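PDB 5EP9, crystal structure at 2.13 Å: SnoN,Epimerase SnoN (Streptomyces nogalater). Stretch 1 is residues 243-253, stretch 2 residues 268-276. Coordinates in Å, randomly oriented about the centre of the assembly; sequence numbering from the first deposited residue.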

ATOM      1  N   TYR A 243       5.183   1.876   3.664  1.00 27.41           N
ATOM      2  CA  TYR A 243       6.501   2.048   4.225  1.00 28.25           C
ATOM      3  C   TYR A 243       7.076   3.469   3.906  1.00 29.18           C
ATOM      4  O   TYR A 243       6.850   4.055   2.819  1.00 27.09           O
ATOM      5  CB  TYR A 243       7.445   1.028   3.647  1.00 29.03           C
ATOM      6  CG  TYR A 243       6.922  -0.377   3.835  1.00 29.83           C
ATOM      7  CD1 TYR A 243       6.843  -0.927   5.098  1.00 31.05           C
ATOM      8  CD2 TYR A 243       6.426  -1.126   2.781  1.00 29.34           C
ATOM      9  CE1 TYR A 243       6.338  -2.195   5.310  1.00 31.50           C
ATOM     10  CE2 TYR A 243       5.932  -2.414   3.007  1.00 29.09           C
ATOM     11  CZ  TYR A 243       5.875  -2.941   4.246  1.00 29.60           C
ATOM     12  OH  TYR A 243       5.391  -4.214   4.461  1.00 30.41           O
ATOM     13  N   MET A 244       7.799   3.985   4.867  1.00 28.70           N
ATOM     14  CA  MET A 244       8.296   5.345   4.843  1.00 30.27           C
ATOM     15  C   MET A 244       9.733   5.325   5.245  1.00 32.78           C
ATOM     16  O   MET A 244      10.181   4.481   5.984  1.00 32.91           O
ATOM     17  CB  MET A 244       7.504   6.271   5.771  1.00 30.51           C
ATOM     18  CG  MET A 244       7.574   5.895   7.253  1.00 31.44           C
ATOM     19  SD  MET A 244       6.299   6.857   8.153  1.00 33.05           S
ATOM     20  CE  MET A 244       6.565   6.094   9.758  1.00 34.49           C
ATOM     21  N   ASP A 245      10.432   6.350   4.802  1.00 34.83           N
ATOM     22  CA  ASP A 245      11.812   6.604   5.225  1.00 37.88           C
ATOM     23  C   ASP A 245      11.935   6.571   6.731  1.00 37.85           C
ATOM     24  O   ASP A 245      11.089   7.131   7.435  1.00 38.08           O
ATOM     25  CB  ASP A 245      12.202   7.989   4.806  1.00 39.77           C
ATOM     26  CG  ASP A 245      13.707   8.190   4.788  1.00 44.72           C
ATOM     27  OD1 ASP A 245      14.394   8.250   5.808  1.00 44.46           O
ATOM     28  OD2 ASP A 245      14.223   8.399   3.658  1.00 51.04           O
ATOM     29  N   ALA A 246      12.987   5.943   7.213  1.00 37.09           N
ATOM     30  CA  ALA A 246      13.211   5.873   8.641  1.00 39.76           C
ATOM     31  C   ALA A 246      13.386   7.252   9.327  1.00 41.09           C
ATOM     32  O   ALA A 246      13.215   7.351  10.510  1.00 42.54           O
ATOM     33  CB  ALA A 246      14.409   4.994   8.942  1.00 40.50           C
ATOM     34  N   THR A 247      13.721   8.275   8.569  1.00 40.41           N
ATOM     35  CA  THR A 247      13.759   9.648   9.107  1.00 42.93           C
ATOM     36  C   THR A 247      12.438  10.432   9.002  1.00 41.79           C
ATOM     37  O   THR A 247      12.403  11.607   9.194  1.00 42.39           O
ATOM     38  CB  THR A 247      14.811  10.498   8.363  1.00 43.53           C
ATOM     39  OG1 THR A 247      14.444  10.633   6.981  1.00 42.85           O
ATOM     40  CG2 THR A 247      16.232   9.879   8.490  1.00 44.45           C
ATOM     41  N   ALA A 248      11.372   9.773   8.632  1.00 40.17           N
ATOM     42  CA  ALA A 248      10.089  10.421   8.561  1.00 39.08           C
ATOM     43  C   ALA A 248       9.681  11.140   9.840  1.00 39.91           C
ATOM     44  O   ALA A 248       9.769  10.597  10.912  1.00 41.99           O
ATOM     45  CB  ALA A 248       9.017   9.428   8.206  1.00 37.88           C
ATOM     46  N   ALA A 249       9.172  12.341   9.632  1.00 38.96           N
ATOM     47  CA  ALA A 249       8.558  13.142  10.650  1.00 41.13           C
ATOM     48  C   ALA A 249       7.136  13.519  10.344  1.00 40.30           C
ATOM     49  O   ALA A 249       6.762  13.669   9.203  1.00 39.07           O
ATOM     50  CB  ALA A 249       9.405  14.430  10.992  1.00 42.33           C
ATOM     51  N   TYR A 250       6.384  13.747  11.438  1.00 41.11           N
ATOM     52  CA  TYR A 250       4.968  14.075  11.312  1.00 41.55           C
ATOM     53  C   TYR A 250       4.797  15.393  10.524  1.00 41.14           C
ATOM     54  O   TYR A 250       5.429  16.387  10.855  1.00 43.18           O
ATOM     55  CB  TYR A 250       4.283  14.191  12.677  1.00 43.06           C
ATOM     56  CG  TYR A 250       2.774  14.397  12.584  1.00 43.61           C
ATOM     57  CD1 TYR A 250       1.943  13.411  12.071  1.00 42.90           C
ATOM     58  CD2 TYR A 250       2.173  15.551  13.083  1.00 46.25           C
ATOM     59  CE1 TYR A 250       0.573  13.584  12.005  1.00 43.78           C
ATOM     60  CE2 TYR A 250       0.791  15.736  13.042  1.00 46.67           C
ATOM     61  CZ  TYR A 250       0.010  14.759  12.485  1.00 45.95           C
ATOM     62  OH  TYR A 250      -1.326  14.897  12.432  1.00 46.56           O
ATOM     63  N   ARG A 251       3.887  15.367   9.584  1.00 38.97           N
ATOM     64  CA  ARG A 251       3.536  16.556   8.810  1.00 40.44           C
ATOM     65  C   ARG A 251       2.069  16.555   8.462  1.00 40.80           C
ATOM     66  O   ARG A 251       1.675  15.848   7.549  1.00 39.64           O
ATOM     67  CB  ARG A 251       4.387  16.634   7.511  1.00 39.29           C
ATOM     68  CG  ARG A 251       4.318  18.026   6.847  1.00 41.00           C
ATOM     69  CD  ARG A 251       5.109  18.162   5.548  1.00 40.35           C
ATOM     70  NE  ARG A 251       4.679  17.211   4.560  1.00 40.39           N
ATOM     71  CZ  ARG A 251       5.359  16.886   3.444  1.00 40.76           C
ATOM     72  NH1 ARG A 251       6.535  17.446   3.154  1.00 40.96           N
ATOM     73  NH2 ARG A 251       4.829  16.019   2.576  1.00 39.23           N
ATOM     74  N   PRO A 252       1.239  17.325   9.169  1.00 44.71           N
ATOM     75  CA  PRO A 252      -0.192  17.257   8.891  1.00 47.15           C
ATOM     76  C   PRO A 252      -0.562  17.670   7.450  1.00 47.93           C
ATOM     77  O   PRO A 252       0.037  18.553   6.895  1.00 47.59           O
ATOM     78  CB  PRO A 252      -0.814  18.250   9.860  1.00 49.24           C
ATOM     79  CG  PRO A 252       0.237  18.679  10.803  1.00 50.60           C
ATOM     80  CD  PRO A 252       1.551  18.333  10.173  1.00 48.81           C
ATOM     81  N   THR A 253      -1.454  16.922   6.854  1.00 46.97           N
ATOM     82  CA  THR A 253      -2.041  17.278   5.549  1.00 49.06           C
ATOM     83  C   THR A 253      -3.055  18.382   5.693  1.00 53.62           C
ATOM     84  O   THR A 253      -3.359  19.061   4.744  1.00 57.99           O
ATOM     85  CB  THR A 253      -2.824  16.129   4.928  1.00 48.71           C
ATOM     86  OG1 THR A 253      -3.930  15.786   5.798  1.00 51.46           O
ATOM     87  CG2 THR A 253      -1.971  14.908   4.778  1.00 45.59           C
ATOM     88  N   PRO A 268      -2.493  15.048  20.516  1.00 86.59           N
ATOM     89  CA  PRO A 268      -2.191  14.993  19.062  1.00 80.62           C
ATOM     90  C   PRO A 268      -0.649  15.169  18.803  1.00 76.64           C
ATOM     91  O   PRO A 268       0.091  15.655  19.677  1.00 74.47           O
ATOM     92  CB  PRO A 268      -3.092  16.116  18.440  1.00 80.77           C
ATOM     93  CG  PRO A 268      -4.023  16.562  19.524  1.00 85.16           C
ATOM     94  CD  PRO A 268      -3.311  16.247  20.836  1.00 86.70           C
ATOM     95  N   LEU A 269      -0.188  14.749  17.629  1.00 70.83           N
ATOM     96  CA  LEU A 269       1.224  14.860  17.314  1.00 68.05           C
ATOM     97  C   LEU A 269       1.550  16.250  16.819  1.00 66.97           C
ATOM     98  O   LEU A 269       0.748  16.905  16.159  1.00 62.72           O
ATOM     99  CB  LEU A 269       1.662  13.853  16.286  1.00 67.48           C
ATOM    100  CG  LEU A 269       1.536  12.420  16.819  1.00 68.23           C
ATOM    101  CD1 LEU A 269       1.766  11.450  15.684  1.00 63.73           C
ATOM    102  CD2 LEU A 269       2.452  12.114  18.023  1.00 69.85           C
ATOM    103  N   ARG A 270       2.748  16.686  17.157  1.00 67.44           N
ATOM    104  CA  ARG A 270       3.223  18.003  16.749  1.00 70.78           C
ATOM    105  C   ARG A 270       3.920  17.819  15.347  1.00 64.57           C
ATOM    106  O   ARG A 270       4.640  16.845  15.109  1.00 59.32           O
ATOM    107  CB  ARG A 270       4.007  18.776  17.893  1.00 76.69           C
ATOM    108  CG  ARG A 270       3.096  19.747  18.689  1.00 84.98           C
ATOM    109  CD  ARG A 270       3.542  20.056  20.149  1.00 94.51           C
ATOM    110  NE  ARG A 270       4.740  20.925  20.252  1.00102.54           N
ATOM    111  CZ  ARG A 270       5.261  21.446  21.384  1.00110.00           C
ATOM    112  NH1 ARG A 270       4.717  21.225  22.584  1.00115.00           N
ATOM    113  NH2 ARG A 270       6.346  22.223  21.308  1.00111.85           N
ATOM    114  N   GLU A 271       3.699  18.779  14.450  1.00 61.02           N
ATOM    115  CA  GLU A 271       4.522  18.896  13.241  1.00 57.90           C
ATOM    116  C   GLU A 271       6.030  18.842  13.517  1.00 56.06           C
ATOM    117  O   GLU A 271       6.539  19.560  14.395  1.00 58.79           O
ATOM    118  CB  GLU A 271       4.238  20.180  12.480  1.00 60.74           C
ATOM    119  CG  GLU A 271       4.977  20.126  11.140  1.00 62.19           C
ATOM    120  CD  GLU A 271       4.525  21.133  10.095  1.00 65.27           C
ATOM    121  OE1 GLU A 271       3.952  22.187  10.453  1.00 69.26           O
ATOM    122  OE2 GLU A 271       4.782  20.892   8.903  1.00 64.46           O
ATOM    123  N   GLY A 272       6.719  17.972  12.790  1.00 51.74           N
ATOM    124  CA  GLY A 272       8.144  17.707  12.907  1.00 53.39           C
ATOM    125  C   GLY A 272       8.593  16.570  13.813  1.00 54.05           C
ATOM    126  O   GLY A 272       9.707  16.097  13.783  1.00 56.26           O
ATOM    127  N   ALA A 273       7.499  15.977  14.504  1.00 52.94           N
ATOM    128  CA  ALA A 273       7.773  14.970  15.574  1.00 52.86           C
ATOM    129  C   ALA A 273       8.206  13.735  14.910  1.00 50.97           C
ATOM    130  O   ALA A 273       7.572  13.353  13.954  1.00 48.37           O
ATOM    131  CB  ALA A 273       6.549  14.715  16.437  1.00 52.98           C
ATOM    132  N   PRO A 274       9.289  13.077  15.380  1.00 52.50           N
ATOM    133  CA  PRO A 274       9.701  11.945  14.605  1.00 49.75           C
ATOM    134  C   PRO A 274       8.726  10.794  14.813  1.00 49.53           C
ATOM    135  O   PRO A 274       8.033  10.730  15.826  1.00 46.29           O
ATOM    136  CB  PRO A 274      11.096  11.596  15.124  1.00 52.55           C
ATOM    137  CG  PRO A 274      11.500  12.725  16.073  1.00 55.83           C
ATOM    138  CD  PRO A 274      10.177  13.277  16.560  1.00 56.06           C
ATOM    139  N   LEU A 275       8.602   9.945  13.777  1.00 46.61           N
ATOM    140  CA  LEU A 275       7.755   8.806  13.883  1.00 45.43           C
ATOM    141  C   LEU A 275       8.700   7.640  14.144  1.00 45.55           C
ATOM    142  O   LEU A 275       9.322   7.109  13.204  1.00 43.88           O
ATOM    143  CB  LEU A 275       6.909   8.643  12.614  1.00 43.32           C
ATOM    144  CG  LEU A 275       6.064   9.872  12.326  1.00 43.97           C
ATOM    145  CD1 LEU A 275       5.416   9.714  10.972  1.00 42.96           C
ATOM    146  CD2 LEU A 275       4.977  10.219  13.319  1.00 44.32           C
ATOM    147  N   THR A 276       8.739   7.219  15.407  1.00 48.54           N
ATOM    148  CA  THR A 276       9.655   6.164  15.876  1.00 49.54           C
ATOM    149  C   THR A 276       8.992   5.230  16.887  1.00 50.23           C
ATOM    150  O   THR A 276       7.816   5.387  17.224  1.00 52.35           O
ATOM    151  CB  THR A 276      10.869   6.704  16.557  1.00 50.75           C
ATOM    152  OG1 THR A 276      10.421   7.510  17.603  1.00 53.96           O
ATOM    153  CG2 THR A 276      11.712   7.582  15.665  1.00 52.21           C
TER

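Two chain segments need not form a sheet to be joined by sheet-like bonding, and this contact in SnoN illustrates the principle. Stretch 1 leaves its strand after D245 and makes a type I turn to A248, closed by A248 N to D245 O at 2.9 Å. Stretch 2 has no regular secondary structure, yet the two backbones run alongside each other for a few residues. A single beta bridge pairs A249 with P274, their CA atoms 4.3 Å apart. Three nearly linear hydrogen bonds hold the register: L275 N donates to A248 O (3.2 Å), Y250 N to A273 O (2.8 Å) and G272 N to Y250 O (2.8 Å). Y250 thus uses both its amide and its carbonyl, and its two partners lie within the type II turn from R270 to A273, itself closed by A273 N to R270 O at 3.0 Å. G272 suits this turn: at its positive phi, a CB would be jammed against the carbonyl oxygen of E271.

The side chains build on this frame. Y250, with chi1 in the t well, lays its ring against the start of stretch 2. L269 CB sits over one ring face, 3.8 Å from the centroid of the Y250 ring and 17° off its normal, a CH-pi contact, whereas R270 O approaches the ring edge, 3.4 Å from Y250 CD2. Y250 OH is hydrogen-bonded elsewhere in the structure, so the buried ring carries no unsatisfied hydroxyl.

Farther along, L275 points toward stretch 1 and is buried there: its CB packs against M244 CE at 3.8 Å, and its CD2 lies 4.1 Å from Y250 CB. The contact extends to the exposed E271. E271 CG rests 4.0 Å from P252 CD, while the end of the R251 side chain leads away from stretch 2.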